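Local coordinates for protein sulfate adenylyltransferase, adenylylsulfate kinase (Thiobacillus denitrificans, PDB 3CR8) that probably makes activated sulfate as an APS kinase, transferring phosphate from ATP to adenosine 5'-phosphosulfate to give 3'-phosphoadenylyl sulfate, at residues D106-S118 and L129-H141. Residues are numbered along the deposited sequence; the frame is centred on the assembly and turned at random.
Sequences DGEGYMLAILTLS and LAGEVEGAALPPH
Leu112 O takes two backbone donors from the same face of its carbonyl plane, Ala136 N at 2.7 Å and Ala137 N at 3.2 Å, which ties the chain leaving strand 126-135 to the start of strand 111-117. From there the strands run antiparallel: Ile114 and Glu134 form a hydrogen-bonded pair, with Ile114 N 2.8 Å from Glu134 O, and Ala113 with Gly135 and Leu115 with Val133 are non-hydrogen-bonded pairs. On the face of Ala113, Leu115 and Val133, a Leu115 chi1 of 172° sets CG beside the carbonyl carbon and carries CD2 to Leu129 CB, 3.8 Å away. On the other face Ile114 and Glu134 point the same way, Ile114 CD1 lying against Glu134 OE1, and the Glu134 carboxylate is held by salt bridges to Arg101 and Lys21. Beyond the strands, Pro140 CG sits over one face of the Tyr110 ring in a CH-pi contact, 4.2 Å from the ring centroid, while Ala137 CB approaches the ring obliquely. Asp106 opens a type I beta turn to Gly109: its OD1 accepts Glu108 N in an Asx turn and also Tyr110 N, the two arriving from opposite faces of the carboxylate, and OD2 lies 3.6 Å from Pro140 CD. Replacing Asp106 with an alanine would probably leave those two amides without their shared acceptor and free the turn to shift, disturbing how Tyr110 meets Pro140. Within the PUA-like domain, strand 111-117 lies between strands 101-105 and 126-135, its Leu112 and Ala113 facing Leu104 in a classic beta bulge, while helix 39-50 packs against Leu112 and Val133 through Leu45 and Leu48.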
loop_
_atom_site.group_PDB
_atom_site.type_symbol
_atom_site.label_atom_id
_atom_site.label_comp_id
_atom_site.label_asym_id
_atom_site.label_seq_id
_atom_site.Cartn_x
_atom_site.Cartn_y
_atom_site.Cartn_z
ATOM N N ASP A 106 -19.871 48.910 4.474
ATOM C CA ASP A 106 -18.802 48.022 4.915
ATOM C C ASP A 106 -17.527 48.801 5.198
ATOM O O ASP A 106 -17.516 50.025 5.147
ATOM C CB ASP A 106 -18.554 46.901 3.906
ATOM C CG ASP A 106 -17.906 47.378 2.614
ATOM O OD1 ASP A 106 -17.445 48.537 2.546
ATOM O OD2 ASP A 106 -17.853 46.567 1.655
ATOM N N GLY A 107 -16.446 48.103 5.495
ATOM C CA GLY A 107 -15.191 48.779 5.780
ATOM C C GLY A 107 -14.514 49.494 4.610
ATOM O O GLY A 107 -13.581 50.279 4.819
ATOM N N GLU A 108 -14.961 49.228 3.382
ATOM C CA GLU A 108 -14.349 49.840 2.215
ATOM C C GLU A 108 -15.323 50.839 1.559
ATOM O O GLU A 108 -15.262 51.077 0.343
ATOM C CB GLU A 108 -13.897 48.766 1.208
ATOM C CG GLU A 108 -13.238 47.523 1.806
ATOM C CD GLU A 108 -11.973 47.812 2.627
ATOM O OE1 GLU A 108 -11.313 48.848 2.383
ATOM O OE2 GLU A 108 -11.633 46.994 3.518
ATOM N N GLY A 109 -16.236 51.406 2.368
ATOM C CA GLY A 109 -17.168 52.415 1.887
ATOM C C GLY A 109 -18.232 51.927 0.919
ATOM O O GLY A 109 -18.935 52.737 0.307
ATOM N N TYR A 110 -18.342 50.607 0.768
ATOM C CA TYR A 110 -19.414 50.006 -0.029
ATOM C C TYR A 110 -20.734 50.111 0.734
ATOM O O TYR A 110 -20.837 49.750 1.891
ATOM C CB TYR A 110 -19.084 48.559 -0.378
ATOM C CG TYR A 110 -20.109 47.840 -1.234
ATOM C CD1 TYR A 110 -20.115 47.968 -2.607
ATOM C CD2 TYR A 110 -21.054 47.005 -0.660
ATOM C CE1 TYR A 110 -21.052 47.298 -3.383
ATOM C CE2 TYR A 110 -21.994 46.330 -1.427
ATOM C CZ TYR A 110 -21.991 46.477 -2.787
ATOM O OH TYR A 110 -22.932 45.800 -3.542
ATOM N N MET A 111 -21.750 50.622 0.071
ATOM C CA MET A 111 -22.986 50.968 0.737
ATOM C C MET A 111 -23.907 49.766 0.864
ATOM O O MET A 111 -24.109 49.025 -0.112
ATOM C CB MET A 111 -23.659 52.108 -0.030
ATOM C CG MET A 111 -25.121 51.932 -0.286
ATOM S SD MET A 111 -26.061 52.604 1.047
ATOM C CE MET A 111 -27.691 52.190 0.434
ATOM N N LEU A 112 -24.475 49.604 2.069
ATOM C CA LEU A 112 -25.313 48.450 2.436
ATOM C C LEU A 112 -26.781 48.786 2.703
ATOM O O LEU A 112 -27.701 48.084 2.268
ATOM C CB LEU A 112 -24.754 47.760 3.677
ATOM C CG LEU A 112 -23.307 47.294 3.640
ATOM C CD1 LEU A 112 -22.795 46.960 5.027
ATOM C CD2 LEU A 112 -23.197 46.117 2.730
ATOM N N ALA A 113 -27.003 49.851 3.447
ATOM C CA ALA A 113 -28.355 50.177 3.856
ATOM C C ALA A 113 -28.379 51.574 4.431
ATOM O O ALA A 113 -27.334 52.088 4.834
ATOM C CB ALA A 113 -28.837 49.170 4.904
ATOM N N ILE A 114 -29.554 52.199 4.462
ATOM C CA ILE A 114 -29.692 53.401 5.277
ATOM C C ILE A 114 -30.476 53.112 6.579
ATOM O O ILE A 114 -31.566 52.498 6.575
ATOM C CB ILE A 114 -30.187 54.686 4.480
ATOM C CG1 ILE A 114 -31.692 54.682 4.280
ATOM C CG2 ILE A 114 -29.497 54.822 3.129
ATOM C CD1 ILE A 114 -32.486 55.014 5.538
ATOM N N LEU A 115 -29.872 53.529 7.689
ATOM C CA LEU A 115 -30.496 53.474 8.996
ATOM C C LEU A 115 -31.235 54.780 9.261
ATOM O O LEU A 115 -30.677 55.869 9.121
ATOM C CB LEU A 115 -29.426 53.264 10.064
ATOM C CG LEU A 115 -29.863 53.371 11.519
ATOM C CD1 LEU A 115 -30.985 52.416 11.788
ATOM C CD2 LEU A 115 -28.715 53.123 12.463
ATOM N N THR A 116 -32.498 54.668 9.631
ATOM C CA THR A 116 -33.275 55.828 10.008
ATOM C C THR A 116 -33.227 55.923 11.546
ATOM O O THR A 116 -33.876 55.136 12.232
ATOM C CB THR A 116 -34.733 55.702 9.453
ATOM O OG1 THR A 116 -34.705 55.187 8.108
ATOM C CG2 THR A 116 -35.460 57.030 9.453
ATOM N N LEU A 117 -32.446 56.861 12.084
ATOM C CA LEU A 117 -32.177 56.910 13.525
ATOM C C LEU A 117 -33.395 57.044 14.471
ATOM O O LEU A 117 -34.119 58.035 14.423
ATOM C CB LEU A 117 -31.161 58.008 13.822
ATOM C CG LEU A 117 -29.762 57.704 13.301
ATOM C CD1 LEU A 117 -28.702 58.715 13.739
ATOM C CD2 LEU A 117 -29.374 56.328 13.741
ATOM N N SER A 118 -33.608 56.036 15.325
ATOM C CA SER A 118 -34.574 56.081 16.441
ATOM C C SER A 118 -33.950 56.670 17.700
ATOM O O SER A 118 -34.567 57.485 18.381
ATOM C CB SER A 118 -35.023 54.683 16.842
ATOM O OG SER A 118 -35.995 54.147 15.981
ATOM N N LEU A 129 -26.624 52.514 18.086
ATOM C CA LEU A 129 -27.536 53.151 17.152
ATOM C C LEU A 129 -28.806 52.321 17.033
ATOM O O LEU A 129 -28.802 51.117 17.296
ATOM C CB LEU A 129 -26.885 53.318 15.785
ATOM C CG LEU A 129 -25.497 53.930 15.770
ATOM C CD1 LEU A 129 -24.919 53.907 14.355
ATOM C CD2 LEU A 129 -25.597 55.336 16.323
ATOM N N ALA A 130 -29.888 52.981 16.629
ATOM C CA ALA A 130 -31.206 52.387 16.622
ATOM C C ALA A 130 -32.019 52.935 15.465
ATOM O O ALA A 130 -31.787 54.043 15.011
ATOM C CB ALA A 130 -31.914 52.675 17.928
ATOM N N GLY A 131 -32.985 52.155 14.995
ATOM C CA GLY A 131 -33.890 52.617 13.971
ATOM C C GLY A 131 -34.197 51.549 12.942
ATOM O O GLY A 131 -33.493 50.536 12.854
ATOM N N GLU A 132 -35.253 51.788 12.164
ATOM C CA GLU A 132 -35.600 50.945 11.038
ATOM C C GLU A 132 -34.492 50.939 10.003
ATOM O O GLU A 132 -33.740 51.902 9.865
ATOM C CB GLU A 132 -36.885 51.434 10.413
ATOM C CG GLU A 132 -38.060 51.344 11.347
ATOM C CD GLU A 132 -38.326 49.940 11.777
ATOM O OE1 GLU A 132 -38.314 49.043 10.920
ATOM O OE2 GLU A 132 -38.542 49.719 12.980
ATOM N N VAL A 133 -34.374 49.841 9.278
ATOM C CA VAL A 133 -33.288 49.699 8.324
ATOM C C VAL A 133 -33.864 49.471 6.938
ATOM O O VAL A 133 -34.836 48.744 6.797
ATOM C CB VAL A 133 -32.351 48.528 8.708
ATOM C CG1 VAL A 133 -31.322 48.286 7.621
ATOM C CG2 VAL A 133 -31.674 48.817 10.021
ATOM N N GLU A 134 -33.289 50.125 5.926
ATOM C CA GLU A 134 -33.656 49.861 4.532
ATOM C C GLU A 134 -32.399 49.465 3.801
ATOM O O GLU A 134 -31.469 50.268 3.683
ATOM C CB GLU A 134 -34.283 51.083 3.841
ATOM C CG GLU A 134 -35.678 51.466 4.311
ATOM C CD GLU A 134 -36.053 52.912 3.965
ATOM O OE1 GLU A 134 -35.229 53.827 4.174
ATOM O OE2 GLU A 134 -37.184 53.149 3.502
ATOM N N GLY A 135 -32.382 48.231 3.302
ATOM C CA GLY A 135 -31.204 47.688 2.654
ATOM C C GLY A 135 -31.112 47.775 1.140
ATOM O O GLY A 135 -32.095 47.581 0.416
ATOM N N ALA A 136 -29.904 48.057 0.669
ATOM C CA ALA A 136 -29.605 48.099 -0.762
ATOM C C ALA A 136 -28.846 46.850 -1.201
ATOM O O ALA A 136 -29.240 46.176 -2.147
ATOM C CB ALA A 136 -28.780 49.338 -1.083
ATOM N N ALA A 137 -27.752 46.570 -0.495
ATOM C CA ALA A 137 -26.866 45.459 -0.776
ATOM C C ALA A 137 -26.476 44.721 0.497
ATOM O O ALA A 137 -26.509 45.293 1.582
ATOM C CB ALA A 137 -25.622 45.961 -1.450
ATOM N N LEU A 138 -26.103 43.447 0.354
ATOM C CA LEU A 138 -25.520 42.681 1.452
ATOM C C LEU A 138 -23.999 42.785 1.439
ATOM O O LEU A 138 -23.388 43.000 0.399
ATOM C CB LEU A 138 -25.898 41.201 1.371
ATOM C CG LEU A 138 -27.299 40.784 0.949
ATOM C CD1 LEU A 138 -27.546 41.119 -0.539
ATOM C CD2 LEU A 138 -27.410 39.308 1.174
ATOM N N PRO A 139 -23.375 42.608 2.605
ATOM C CA PRO A 139 -21.912 42.579 2.626
ATOM C C PRO A 139 -21.347 41.717 1.510
ATOM O O PRO A 139 -21.802 40.592 1.308
ATOM C CB PRO A 139 -21.605 41.961 3.990
ATOM C CG PRO A 139 -22.754 42.401 4.841
ATOM C CD PRO A 139 -23.951 42.406 3.947
ATOM N N PRO A 140 -20.361 42.245 0.769
ATOM C CA PRO A 140 -19.797 41.452 -0.324
ATOM C C PRO A 140 -19.105 40.205 0.215
ATOM O O PRO A 140 -18.329 40.284 1.158
ATOM C CB PRO A 140 -18.785 42.405 -0.966
ATOM C CG PRO A 140 -19.133 43.758 -0.454
ATOM C CD PRO A 140 -19.665 43.529 0.920
ATOM N N HIS A 141 -19.418 39.061 -0.377
ATOM C CA HIS A 141 -18.820 37.800 0.023
ATOM C C HIS A 141 -18.371 37.056 -1.223
ATOM O O HIS A 141 -19.129 36.273 -1.775
ATOM C CB HIS A 141 -19.848 36.917 0.742
ATOM C CG HIS A 141 -20.221 37.376 2.119
ATOM N ND1 HIS A 141 -19.285 37.642 3.102
ATOM C CD2 HIS A 141 -21.434 37.568 2.694
ATOM C CE1 HIS A 141 -19.906 38.010 4.208
ATOM N NE2 HIS A 141 -21.211 37.969 3.988
#